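Long-range contacts in endo-pectate lyase (Erwinia chrysanthemi, PDB 3B4N), which cleaves polygalacturonate by calcium-dependent elimination and probably also depolymerises highly methylated pectins, cutting within the chain: residues G124-N129 and L153-N158; H176-N181 and T198-T203; N181-N186 and T203-G208; N229-T234 and C257-G262. One frame throughout, in Å; residues are numbered along the deposited sequence. Where two conformers were deposited one is given.

Overall arrangement
All four contacts lie in the right-handed parallel beta helix, and each joins one coil to the next. Contact 1 pairs strands 125-128 and 154-157, the former outermost in its sheet. Contact 2 continues this sheet through strands 175-179 and 197-199, its centre about 10 Å from that of contact 1. Contacts 2 and 3 alternate along the chain, share Asn181 and Thr203 and are linked by the Cys177–Cys182 disulfide; contact 3 pairs strands 181-189 and 203-207. Contact 4, later in sequence, joins the turn into strand 233-238 to the loop before strand 264-268, its centre about 11 Å from that of contact 2. Contact 2 holds zinc ligands His176 and Asp178 on its outer face; contact 3 holds none.

Contact 1 (G124-N129 and L153-N158); sequences GATFEN and LIILKN
Phe127 meets Leu156 and Ile154 on the buried face of a parallel strand pair. Leu156 CD2 comes to the edge of the Phe127 ring, near its plane, 3.8 Å from CD1. Ile154 CG2 approaches the same ring obliquely, 4.1 Å from Phe127 CE1. Phe127 CG is anti to its own carbonyl carbon (chi1 -60°), which starts the ring off beside the backbone N. Ala125 extends this apolar row by resting CB against Ile154 CD1.

The other face, with Thr126, Ile155, Glu128 and Lys157, is mixed and more open. Thr126 OG1 packs 3.6 Å from Ile155 CB. Glu128 and Lys157 run side by side, pointing the same way, with Glu128 OE1 3.3 Å from Lys157 CE; the charged atoms stay apart, Glu128 OE1 and Lys157 NZ being 4.8 Å from each other. Lys157 is bent at chi3 and chi4, and its NZ makes a weak hydrogen bond to Ser179 OG in the next coil.

Behind these side chains, the backbone sets the spacing. Ile155 is gripped through both its backbone polar atoms: its N gives to Ala125 O, and its O receives Phe127 N at 2.9 Å. Lys157 N to Phe127 O and Asn129 N to Lys157 O repeat the step, with the strand axes 17° from parallel. Ile155 also touches Asp178, a zinc ligand.

This is coil-to-coil stacking of a parallel beta helix near its N-terminal end: greasy contacts line the interior, while outside Glu128 OE1 packs on the Lys157 methylenes CD and CE, and the opposite charges, forming no salt bridge, probably attract only at longer range.

Contact 2 (H176-N181 and T198-T203); sequences HCDSGN and TNNGKT. With ZN (zinc ion), chain E; ZN (zinc ion), chain F.
Cys177, Thr198 and Asn200 bury more of their surface here than the other residues, and all three are tied to one ladder. Cys177 N gives an almost straight hydrogen bond (175°) to Thr198 O, and Cys177 O receives Asn200 N at 2.8 Å. Cys177 SG, anti to its backbone N (chi1 173°), leaves on the inner face for its disulfide with Cys182.

Thr198 lies alongside His176, both pointing the same way, with Thr198 CB 3.7 Å from His176 CD2. The imidazole bridges two zinc ions: His176 ND1 binds one and His176 NE2 the other, each at 2.1 Å. Thr198 OG1 hydrogen-bonds the water that is a ligand of the NE2-bound zinc, which places it in the second shell; Asp173 also binds that ion.

Asn200 comes from the neighbouring coil, its OD1 over one face of the His176 ring. Its amide lies beside the Asp178 carboxylate, the planes 23° apart, and Asn200 OD1 is 3.0 Å from Asp178 OD2, two acceptors facing each other. Asn200 ND2 is held elsewhere, by Asn229 OD1. Asp178 OD1 (2.0 Å) and a water also bind the zinc on ND1.

Beyond the ladder the chains close up, Gly201 CA lying 3.9 Å from Ser179 CA. Gly180 O then accepts both Lys202 N and Thr203 N from the same face of its plane. With His176 giving a ring nitrogen to each of two zinc ions, the metal charge probably eases the close approach of the Asp178 carboxylate and the Asn200 carbonyl oxygen.

Contact 3 (N181-N186 and T203-G208); sequences NCTIEN and TMTIVG
Ile184 packs against Ile206 and Met204 inside the beta helix, and its path can be traced atom by atom. CB lies 3.9 Å from Ile206 CD1, just above the backbone. CG1, anti to the carbonyl carbon (chi1 -62°), turns to Leu156 CD1 of the preceding coil. From there the chain stays extended, and Ile184 CD1 again meets Ile206 CD1, while on another side it comes within 4.1 Å of Met204 SD. Ile206 thus lays one methyl against both the root and the tip of its neighbour. The two isoleucines lie side by side, pointing the same way, whereas Met204 approaches Ile184 at a slant; Ala197 of the first sheet touches both Ile184 and Met204.

On the outer face, Thr183 CG2 meets Val207 CG2 at 3.8 Å, and Thr183 also lies alongside Thr205. Glu185, extended, sets CG near Val207 CB.

The ladder beneath is regular, with strand axes approaching to 4.7 Å. Cys182 O receives Thr205 N, and Thr205 O receives Ile184 N at 2.8 Å and 171°. Val207 N is bonded to Ile184 O, and Asn186 N to Val207 O closes the run. Waters add a second grip: one donates to Cys182 O and hydrogen-bonds Thr205 OG1, and another donates to both Ile184 O and Gly208 O, 2.9 Å from the latter.

The pairing is that of stacked beta-helix coils: two of the registered pairs are like on like, Ile184 on Ile206 inside and Thr183 beside Thr205 outside, while Cys182 O and Ile184 O each accept twice, from a strand N-H and from a water.

Contact 4 (N229-T234 and C257-G262); sequences NSKNST and CSNNGG
Lys231 starts with CG anti to its carbonyl carbon (chi1 -52°) and then stays extended through all further torsions, so that it runs back along the loop from Gly262 to Asn259. CB lies 3.8 Å from Gly262 O, CD passes Gly261 C, and CE is 3.5 Å from Gly261 N. At the tip, Lys231 NZ gives a 2.9 Å hydrogen bond to Asn259 O, reaching it from 39° above the carbonyl plane.

That acceptor belongs to the third residue of a type II turn from Cys257 to Asn260, closed by a weak bond, where Asn259 has positive phi (56°). At the turn's start, Asn229 ND2 lies 3.4 Å from Cys257 SG, the sulfur disulfide-bonded to Cys254. Asn229 OD1 is taken by Asn200 ND2, which ties this loop to the zinc-bearing coil. At the far end, one water donates to both Asn232 OD1 and Gly262 O, 3.0 Å from the latter.

Two loops leading from the first sheet of the beta helix to the next face are joined this way. A single ammonium bond and a water bridge do the polar work, whereas Gly261 N, buried under the lysine methylenes, has no hydrogen-bonding partner in the model.

Contact 1 (G124-N129 and L153-N158)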
loop_
_atom_site.group_PDB
_atom_site.type_symbol
_atom_site.label_atom_id
_atom_site.label_comp_id
_atom_site.label_asym_id
_atom_site.label_seq_id
_atom_site.Cartn_x
_atom_site.Cartn_y
_atom_site.Cartn_z
ATOM N N GLY A 124 -2.313 -9.724 -16.706
ATOM C CA GLY A 124 -2.475 -11.161 -16.805
ATOM C C GLY A 124 -1.217 -11.973 -16.565
ATOM O O GLY A 124 -1.267 -13.201 -16.501
ATOM N N ALA A 125 -0.086 -11.293 -16.424
ATOM C CA ALA A 125 1.172 -11.985 -16.200
ATOM C C ALA A 125 1.242 -12.650 -14.832
ATOM O O ALA A 125 0.715 -12.124 -13.853
ATOM C CB ALA A 125 2.326 -11.013 -16.359
ATOM N N THR A 126 1.879 -13.816 -14.783
ATOM C CA THR A 126 2.084 -14.551 -13.546
ATOM C C THR A 126 3.585 -14.685 -13.322
ATOM O O THR A 126 4.327 -15.099 -14.224
ATOM C CB THR A 126 1.489 -15.970 -13.594
ATOM O OG1 THR A 126 0.059 -15.891 -13.677
ATOM C CG2 THR A 126 1.872 -16.744 -12.350
ATOM N N PHE A 127 4.032 -14.308 -12.130
ATOM C CA PHE A 127 5.438 -14.414 -11.770
ATOM C C PHE A 127 5.534 -15.461 -10.670
ATOM O O PHE A 127 4.789 -15.401 -9.684
ATOM C CB PHE A 127 5.957 -13.077 -11.242
ATOM C CG PHE A 127 5.847 -11.945 -12.224
ATOM C CD1 PHE A 127 5.588 -10.649 -11.780
ATOM C CD2 PHE A 127 6.017 -12.161 -13.591
ATOM C CE1 PHE A 127 5.500 -9.593 -12.673
ATOM C CE2 PHE A 127 5.930 -11.102 -14.496
ATOM C CZ PHE A 127 5.671 -9.819 -14.036
ATOM N N GLU A 128 6.452 -16.412 -10.823
ATOM C CA GLU A 128 6.607 -17.479 -9.846
ATOM C C GLU A 128 8.045 -17.671 -9.362
ATOM O O GLU A 128 8.973 -17.746 -10.162
ATOM C CB GLU A 128 6.083 -18.785 -10.456
ATOM C CG GLU A 128 6.084 -19.994 -9.536
ATOM C CD GLU A 128 5.499 -21.218 -10.226
ATOM O OE1 GLU A 128 4.288 -21.200 -10.538
ATOM O OE2 GLU A 128 6.250 -22.189 -10.473
ATOM N N ASN A 129 8.216 -17.732 -8.046
ATOM C CA ASN A 129 9.524 -17.954 -7.429
ATOM C C ASN A 129 10.639 -17.040 -7.909
ATOM O O ASN A 129 11.775 -17.483 -8.093
ATOM C CB ASN A 129 9.958 -19.407 -7.632
ATOM C CG ASN A 129 9.047 -20.379 -6.927
ATOM O OD1 ASN A 129 8.670 -20.156 -5.777
ATOM N ND2 ASN A 129 8.691 -21.465 -7.603
ATOM N N LEU A 153 -4.477 -8.079 -12.334
ATOM C CA LEU A 153 -3.568 -7.564 -13.351
ATOM C C LEU A 153 -2.249 -8.328 -13.303
ATOM O O LEU A 153 -1.608 -8.553 -14.330
ATOM C CB LEU A 153 -3.292 -6.085 -13.117
ATOM C CG LEU A 153 -4.465 -5.122 -13.300
ATOM C CD1 LEU A 153 -4.054 -3.729 -12.868
ATOM C CD2 LEU A 153 -4.904 -5.133 -14.763
ATOM N N ILE A 154 -1.842 -8.702 -12.095
ATOM C CA ILE A 154 -0.605 -9.437 -11.875
ATOM C C ILE A 154 -0.878 -10.511 -10.840
ATOM O O ILE A 154 -1.566 -10.257 -9.845
ATOM C CB ILE A 154 0.515 -8.514 -11.316
ATOM C CG1 ILE A 154 0.854 -7.418 -12.327
ATOM C CG2 ILE A 154 1.755 -9.343 -10.946
ATOM C CD1 ILE A 154 1.516 -7.926 -13.597
ATOM N N ILE A 155 -0.347 -11.706 -11.076
ATOM C CA ILE A 155 -0.493 -12.821 -10.154
ATOM C C ILE A 155 0.900 -13.223 -9.694
ATOM O O ILE A 155 1.798 -13.463 -10.512
ATOM C CB ILE A 155 -1.162 -14.038 -10.822
ATOM C CG1 ILE A 155 -2.586 -13.680 -11.244
ATOM C CG2 ILE A 155 -1.181 -15.217 -9.855
ATOM C CD1 ILE A 155 -3.283 -14.777 -11.997
ATOM N N LEU A 156 1.075 -13.290 -8.383
ATOM C CA LEU A 156 2.355 -13.654 -7.805
ATOM C C LEU A 156 2.232 -15.005 -7.106
ATOM O O LEU A 156 1.269 -15.261 -6.384
ATOM C CB LEU A 156 2.787 -12.586 -6.788
ATOM C CG LEU A 156 2.875 -11.141 -7.281
ATOM C CD1 LEU A 156 3.174 -10.225 -6.096
ATOM C CD2 LEU A 156 3.965 -11.017 -8.346
ATOM N N LYS A 157 3.201 -15.882 -7.343
ATOM C CA LYS A 157 3.231 -17.185 -6.689
ATOM C C LYS A 157 4.625 -17.255 -6.076
ATOM O O LYS A 157 5.599 -17.550 -6.769
ATOM C CB LYS A 157 3.012 -18.307 -7.708
ATOM C CG LYS A 157 1.572 -18.364 -8.227
ATOM C CD LYS A 157 1.361 -19.509 -9.217
ATOM C CE LYS A 157 1.605 -20.862 -8.565
ATOM N NZ LYS A 157 0.747 -21.063 -7.362
ATOM N N ASN A 158 4.708 -16.951 -4.781
ATOM C CA ASN A 158 5.979 -16.912 -4.048
ATOM C C ASN A 158 6.922 -16.018 -4.846
ATOM O O ASN A 158 8.087 -16.348 -5.073
ATOM C CB ASN A 158 6.580 -18.313 -3.896
ATOM C CG ASN A 158 7.676 -18.360 -2.845
ATOM O OD1 ASN A 158 8.822 -18.726 -3.127
ATOM N ND2 ASN A 158 7.329 -17.991 -1.620
#

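Contact 2 (H176-N181 and T198-T203)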
loop_
_atom_site.group_PDB
_atom_site.type_symbol
_atom_site.label_atom_id
_atom_site.label_comp_id
_atom_site.label_asym_id
_atom_site.label_seq_id
_atom_site.Cartn_x
_atom_site.Cartn_y
_atom_site.Cartn_z
ATOM N N HIS A 176 -2.656 -10.180 -7.136
ATOM C CA HIS A 176 -2.918 -11.351 -6.307
ATOM C C HIS A 176 -1.662 -12.054 -5.831
ATOM O O HIS A 176 -0.721 -12.224 -6.606
ATOM C CB HIS A 176 -3.693 -12.423 -7.079
ATOM C CG HIS A 176 -5.156 -12.169 -7.201
ATOM N ND1 HIS A 176 -6.040 -13.149 -7.597
ATOM C CD2 HIS A 176 -5.891 -11.047 -7.018
ATOM C CE1 HIS A 176 -7.259 -12.642 -7.654
ATOM N NE2 HIS A 176 -7.196 -11.368 -7.309
ATOM N N CYS A 177 -1.641 -12.433 -4.558
ATOM C CA CYS A 177 -0.564 -13.267 -4.051
ATOM C C CYS A 177 -1.323 -14.591 -3.945
ATOM O O CYS A 177 -2.101 -14.801 -3.014
ATOM C CB CYS A 177 -0.095 -12.846 -2.672
ATOM S SG CYS A 177 1.109 -14.027 -1.972
ATOM N N ASP A 178 -1.119 -15.485 -4.907
ATOM C CA ASP A 178 -1.864 -16.738 -4.897
ATOM C C ASP A 178 -1.224 -17.981 -4.293
ATOM O O ASP A 178 -1.829 -19.057 -4.273
ATOM C CB ASP A 178 -2.384 -17.012 -6.309
ATOM C CG ASP A 178 -3.550 -16.097 -6.677
ATOM O OD1 ASP A 178 -3.829 -15.946 -7.876
ATOM O OD2 ASP A 178 -4.187 -15.526 -5.762
ATOM N N SER A 179 -0.004 -17.839 -3.791
ATOM C CA SER A 179 0.679 -18.944 -3.138
ATOM C C SER A 179 1.986 -18.447 -2.556
ATOM O O SER A 179 2.570 -17.482 -3.048
ATOM C CB SER A 179 0.949 -20.099 -4.115
ATOM O OG SER A 179 2.018 -19.803 -4.988
ATOM N N GLY A 180 2.422 -19.100 -1.487
ATOM C CA GLY A 180 3.669 -18.742 -0.848
ATOM C C GLY A 180 3.822 -17.330 -0.336
ATOM O O GLY A 180 2.866 -16.702 0.113
ATOM N N ASN A 181 5.050 -16.836 -0.411
ATOM C CA ASN A 181 5.377 -15.512 0.089
ATOM C C ASN A 181 5.601 -14.520 -1.017
ATOM O O ASN A 181 6.527 -14.659 -1.823
ATOM C CB ASN A 181 6.608 -15.612 0.964
ATOM C CG ASN A 181 6.454 -16.681 2.004
ATOM O OD1 ASN A 181 5.450 -16.717 2.726
ATOM N ND2 ASN A 181 7.431 -17.574 2.086
ATOM N N THR A 198 -4.587 -8.819 -3.018
ATOM C CA THR A 198 -5.341 -9.903 -2.399
ATOM C C THR A 198 -4.416 -11.007 -1.921
ATOM O O THR A 198 -3.613 -11.534 -2.691
ATOM C CB THR A 198 -6.343 -10.508 -3.413
ATOM O OG1 THR A 198 -7.184 -9.471 -3.928
ATOM C CG2 THR A 198 -7.192 -11.592 -2.766
ATOM N N ASN A 199 -4.528 -11.353 -0.646
ATOM C CA ASN A 199 -3.715 -12.405 -0.081
ATOM C C ASN A 199 -4.451 -13.740 -0.128
ATOM O O ASN A 199 -5.354 -14.008 0.669
ATOM C CB ASN A 199 -3.329 -12.066 1.370
ATOM C CG ASN A 199 -2.290 -13.024 1.929
ATOM O OD1 ASN A 199 -1.959 -14.027 1.291
ATOM N ND2 ASN A 199 -1.770 -12.721 3.116
ATOM N N ASN A 200 -4.072 -14.554 -1.108
ATOM C CA ASN A 200 -4.598 -15.908 -1.281
ATOM C C ASN A 200 -3.401 -16.847 -1.080
ATOM O O ASN A 200 -3.447 -18.011 -1.484
ATOM C CB ASN A 200 -5.126 -16.131 -2.708
ATOM C CG ASN A 200 -6.407 -15.373 -3.007
ATOM O OD1 ASN A 200 -6.603 -14.903 -4.124
ATOM N ND2 ASN A 200 -7.296 -15.283 -2.032
ATOM N N GLY A 201 -2.337 -16.335 -0.458
ATOM C CA GLY A 201 -1.127 -17.115 -0.238
ATOM C C GLY A 201 -0.741 -17.299 1.216
ATOM O O GLY A 201 -1.605 -17.355 2.079
ATOM N N LYS A 202 0.560 -17.395 1.494
ATOM C CA LYS A 202 1.037 -17.596 2.860
ATOM C C LYS A 202 1.350 -16.278 3.560
ATOM O O LYS A 202 0.829 -16.018 4.647
ATOM C CB LYS A 202 2.276 -18.503 2.855
ATOM C CG LYS A 202 2.703 -19.004 4.225
ATOM C CD LYS A 202 1.666 -19.922 4.855
ATOM C CE LYS A 202 2.191 -20.521 6.149
ATOM N NZ LYS A 202 1.109 -21.160 6.964
ATOM N N THR A 203 2.224 -15.471 2.965
ATOM C CA THR A 203 2.547 -14.157 3.519
ATOM C C THR A 203 2.623 -13.164 2.374
ATOM O O THR A 203 3.383 -13.363 1.427
ATOM C CB THR A 203 3.906 -14.112 4.259
ATOM O OG1 THR A 203 3.918 -15.072 5.317
ATOM C CG2 THR A 203 4.106 -12.735 4.888
HETATM ZN ZN ZN E . -5.640 -15.134 -8.135
HETATM ZN ZN ZN F . -9.115 -11.049 -6.430
HETATM O O HOH W 1 5.650 -17.029 5.151
HETATM O O HOH W 2 -9.762 -9.705 -4.494
HETATM O O HOH W 3 -7.154 -16.063 -7.187
#

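Contact 3 (N181-N186 and T203-G208)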
loop_
_atom_site.group_PDB
_atom_site.type_symbol
_atom_site.label_atom_id
_atom_site.label_comp_id
_atom_site.label_asym_id
_atom_site.label_seq_id
_atom_site.Cartn_x
_atom_site.Cartn_y
_atom_site.Cartn_z
ATOM N N ASN A 181 5.050 -16.836 -0.411
ATOM C CA ASN A 181 5.377 -15.512 0.089
ATOM C C ASN A 181 5.601 -14.520 -1.017
ATOM O O ASN A 181 6.527 -14.659 -1.823
ATOM C CB ASN A 181 6.608 -15.612 0.964
ATOM C CG ASN A 181 6.454 -16.681 2.004
ATOM O OD1 ASN A 181 5.450 -16.717 2.726
ATOM N ND2 ASN A 181 7.431 -17.574 2.086
ATOM N N CYS A 182 4.752 -13.503 -1.043
ATOM C CA CYS A 182 4.832 -12.490 -2.066
ATOM C C CYS A 182 5.112 -11.121 -1.485
ATOM O O CYS A 182 4.676 -10.794 -0.380
ATOM C CB CYS A 182 3.518 -12.397 -2.824
ATOM S SG CYS A 182 2.690 -13.952 -3.289
ATOM N N THR A 183 5.846 -10.329 -2.243
ATOM C CA THR A 183 6.150 -8.971 -1.839
ATOM C C THR A 183 5.738 -8.031 -2.964
ATOM O O THR A 183 6.026 -8.268 -4.141
ATOM C CB THR A 183 7.647 -8.808 -1.507
ATOM O OG1 THR A 183 7.944 -9.571 -0.331
ATOM C CG2 THR A 183 7.982 -7.354 -1.240
ATOM N N ILE A 184 5.016 -6.982 -2.585
ATOM C CA ILE A 184 4.527 -5.967 -3.511
ATOM C C ILE A 184 5.255 -4.720 -3.025
ATOM O O ILE A 184 4.886 -4.099 -2.027
ATOM C CB ILE A 184 2.992 -5.875 -3.407
ATOM C CG1 ILE A 184 2.383 -7.227 -3.810
ATOM C CG2 ILE A 184 2.472 -4.743 -4.269
ATOM C CD1 ILE A 184 0.863 -7.314 -3.619
ATOM N N GLU A 185 6.309 -4.376 -3.755
ATOM C CA GLU A 185 7.225 -3.311 -3.376
ATOM C C GLU A 185 7.191 -2.090 -4.277
ATOM O O GLU A 185 7.430 -2.184 -5.473
ATOM C CB GLU A 185 8.625 -3.932 -3.344
ATOM C CG GLU A 185 9.756 -3.048 -2.903
ATOM C CD GLU A 185 11.042 -3.836 -2.742
ATOM O OE1 GLU A 185 12.061 -3.238 -2.339
ATOM O OE2 GLU A 185 11.039 -5.059 -3.017
ATOM N N ASN A 186 6.917 -0.939 -3.685
ATOM C CA ASN A 186 6.820 0.312 -4.423
ATOM C C ASN A 186 5.865 0.248 -5.608
ATOM O O ASN A 186 6.254 0.452 -6.758
ATOM C CB ASN A 186 8.189 0.796 -4.897
ATOM C CG ASN A 186 8.141 2.237 -5.352
ATOM O OD1 ASN A 186 7.415 3.049 -4.768
ATOM N ND2 ASN A 186 8.908 2.571 -6.386
ATOM N N THR A 203 2.224 -15.471 2.965
ATOM C CA THR A 203 2.547 -14.157 3.519
ATOM C C THR A 203 2.623 -13.164 2.374
ATOM O O THR A 203 3.383 -13.363 1.427
ATOM C CB THR A 203 3.906 -14.112 4.259
ATOM O OG1 THR A 203 3.918 -15.072 5.317
ATOM C CG2 THR A 203 4.106 -12.735 4.888
ATOM N N MET A 204 1.819 -12.109 2.453
ATOM C CA MET A 204 1.824 -11.058 1.437
ATOM C C MET A 204 2.337 -9.787 2.123
ATOM O O MET A 204 1.730 -9.293 3.073
ATOM C CB MET A 204 0.415 -10.852 0.865
ATOM C CG MET A 204 0.334 -9.682 -0.121
ATOM S SD MET A 204 -1.288 -9.510 -0.892
ATOM C CE MET A 204 -2.128 -8.575 0.379
ATOM N N THR A 205 3.464 -9.275 1.646
ATOM C CA THR A 205 4.083 -8.095 2.237
ATOM C C THR A 205 4.031 -6.891 1.313
ATOM O O THR A 205 4.445 -6.982 0.156
ATOM C CB THR A 205 5.562 -8.383 2.575
ATOM O OG1 THR A 205 5.634 -9.509 3.455
ATOM C CG2 THR A 205 6.218 -7.179 3.245
ATOM N N ILE A 206 3.502 -5.776 1.821
ATOM C CA ILE A 206 3.427 -4.523 1.073
ATOM C C ILE A 206 4.576 -3.682 1.630
ATOM O O ILE A 206 4.609 -3.400 2.833
ATOM C CB ILE A 206 2.101 -3.774 1.337
ATOM C CG1 ILE A 206 0.888 -4.691 1.108
ATOM C CG2 ILE A 206 2.032 -2.536 0.450
ATOM C CD1 ILE A 206 0.808 -5.335 -0.273
ATOM N N VAL A 207 5.516 -3.304 0.767
ATOM C CA VAL A 207 6.690 -2.513 1.165
ATOM C C VAL A 207 6.607 -1.163 0.470
ATOM O O VAL A 207 6.914 -1.037 -0.720
ATOM C CB VAL A 207 8.014 -3.222 0.768
ATOM C CG1 VAL A 207 9.211 -2.426 1.294
ATOM C CG2 VAL A 207 8.049 -4.630 1.346
ATOM N N GLY A 208 6.199 -0.147 1.224
ATOM C CA GLY A 208 6.029 1.160 0.627
ATOM C C GLY A 208 4.845 1.135 -0.327
ATOM O O GLY A 208 3.909 0.343 -0.166
HETATM O O HOH W 1 5.650 -17.029 5.151
HETATM O O HOH W 4 5.923 -11.914 2.110
HETATM O O HOH W 5 3.855 -1.277 -2.586
#

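Contact 4 (N229-T234 and C257-G262)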
loop_
_atom_site.group_PDB
_atom_site.type_symbol
_atom_site.label_atom_id
_atom_site.label_comp_id
_atom_site.label_asym_id
_atom_site.label_seq_id
_atom_site.Cartn_x
_atom_site.Cartn_y
_atom_site.Cartn_z
ATOM N N ASN A 229 -7.955 -13.611 1.931
ATOM C CA ASN A 229 -8.794 -14.809 1.825
ATOM C C ASN A 229 -8.191 -16.108 2.337
ATOM O O ASN A 229 -8.915 -16.979 2.822
ATOM C CB ASN A 229 -9.181 -15.051 0.362
ATOM C CG ASN A 229 -9.883 -13.871 -0.271
ATOM O OD1 ASN A 229 -9.650 -13.559 -1.440
ATOM N ND2 ASN A 229 -10.754 -13.219 0.483
ATOM N N SER A 230 -6.884 -16.283 2.180
ATOM C CA SER A 230 -6.285 -17.526 2.650
ATOM C C SER A 230 -6.302 -17.580 4.175
ATOM O O SER A 230 -6.581 -16.578 4.839
ATOM C CB SER A 230 -4.850 -17.649 2.137
ATOM O OG SER A 230 -4.088 -16.536 2.552
ATOM N N LYS A 231 -6.014 -18.758 4.724
ATOM C CA LYS A 231 -5.979 -18.966 6.173
ATOM C C LYS A 231 -4.566 -19.359 6.611
ATOM O O LYS A 231 -3.754 -19.786 5.791
ATOM C CB LYS A 231 -6.964 -20.069 6.585
ATOM C CG LYS A 231 -8.377 -19.868 6.056
ATOM C CD LYS A 231 -9.237 -21.101 6.285
ATOM C CE LYS A 231 -10.557 -20.984 5.545
ATOM N NZ LYS A 231 -11.268 -22.296 5.490
ATOM N N ASN A 232 -4.288 -19.216 7.906
ATOM C CA ASN A 232 -2.972 -19.529 8.471
ATOM C C ASN A 232 -1.978 -18.689 7.676
ATOM O O ASN A 232 -0.892 -19.151 7.315
ATOM C CB ASN A 232 -2.661 -21.023 8.282
ATOM C CG ASN A 232 -3.789 -21.920 8.763
ATOM O OD1 ASN A 232 -4.092 -21.964 9.947
ATOM N ND2 ASN A 232 -4.419 -22.627 7.839
ATOM N N SER A 233 -2.362 -17.441 7.423
ATOM C CA SER A 233 -1.567 -16.546 6.599
ATOM C C SER A 233 -1.533 -15.127 7.136
ATOM O O SER A 233 -2.399 -14.719 7.911
ATOM C CB SER A 233 -2.141 -16.541 5.190
ATOM O OG SER A 233 -3.531 -16.289 5.245
ATOM N N THR A 234 -0.561 -14.362 6.655
ATOM C CA THR A 234 -0.342 -13.010 7.137
ATOM C C THR A 234 -0.168 -11.972 6.047
ATOM O O THR A 234 0.460 -12.245 5.026
ATOM C CB THR A 234 0.961 -12.969 7.972
ATOM O OG1 THR A 234 0.939 -14.040 8.926
ATOM C CG2 THR A 234 1.123 -11.635 8.700
ATOM N N CYS A 257 -16.682 -15.221 2.971
ATOM C CA CYS A 257 -16.166 -16.035 1.872
ATOM C C CYS A 257 -16.749 -17.449 1.824
ATOM O O CYS A 257 -17.223 -17.975 2.831
ATOM C CB CYS A 257 -14.634 -16.145 1.987
ATOM S SG CYS A 257 -13.709 -14.817 1.151
ATOM N N SER A 258 -16.735 -18.055 0.639
ATOM C CA SER A 258 -17.170 -19.437 0.528
ATOM C C SER A 258 -15.994 -20.123 1.216
ATOM O O SER A 258 -14.850 -19.682 1.065
ATOM C CB SER A 258 -17.239 -19.887 -0.935
ATOM O OG SER A 258 -18.282 -19.235 -1.638
ATOM N N ASN A 259 -16.264 -21.175 1.978
ATOM C CA ASN A 259 -15.209 -21.888 2.687
ATOM C C ASN A 259 -14.413 -20.940 3.587
ATOM O O ASN A 259 -13.194 -21.069 3.722
ATOM C CB ASN A 259 -14.271 -22.568 1.685
ATOM C CG ASN A 259 -13.226 -23.431 2.363
ATOM O OD1 ASN A 259 -13.548 -24.245 3.229
ATOM N ND2 ASN A 259 -11.967 -23.264 1.967
ATOM N N ASN A 260 -15.114 -19.995 4.208
ATOM C CA ASN A 260 -14.490 -19.019 5.105
ATOM C C ASN A 260 -13.948 -19.689 6.368
ATOM O O ASN A 260 -14.341 -20.804 6.730
ATOM C CB ASN A 260 -15.518 -17.945 5.499
ATOM C CG ASN A 260 -14.877 -16.620 5.899
ATOM O OD1 ASN A 260 -15.573 -15.688 6.318
ATOM N ND2 ASN A 260 -13.562 -16.524 5.759
ATOM N N GLY A 261 -13.047 -18.990 7.046
ATOM C CA GLY A 261 -12.451 -19.503 8.260
ATOM C C GLY A 261 -11.206 -18.697 8.568
ATOM O O GLY A 261 -11.002 -17.639 7.970
ATOM N N GLY A 262 -10.379 -19.194 9.484
ATOM C CA GLY A 262 -9.163 -18.487 9.845
ATOM C C GLY A 262 -8.102 -19.421 10.383
ATOM O O GLY A 262 -8.179 -20.633 10.170
HETATM O O HOH W 6 -6.688 -23.009 11.104
#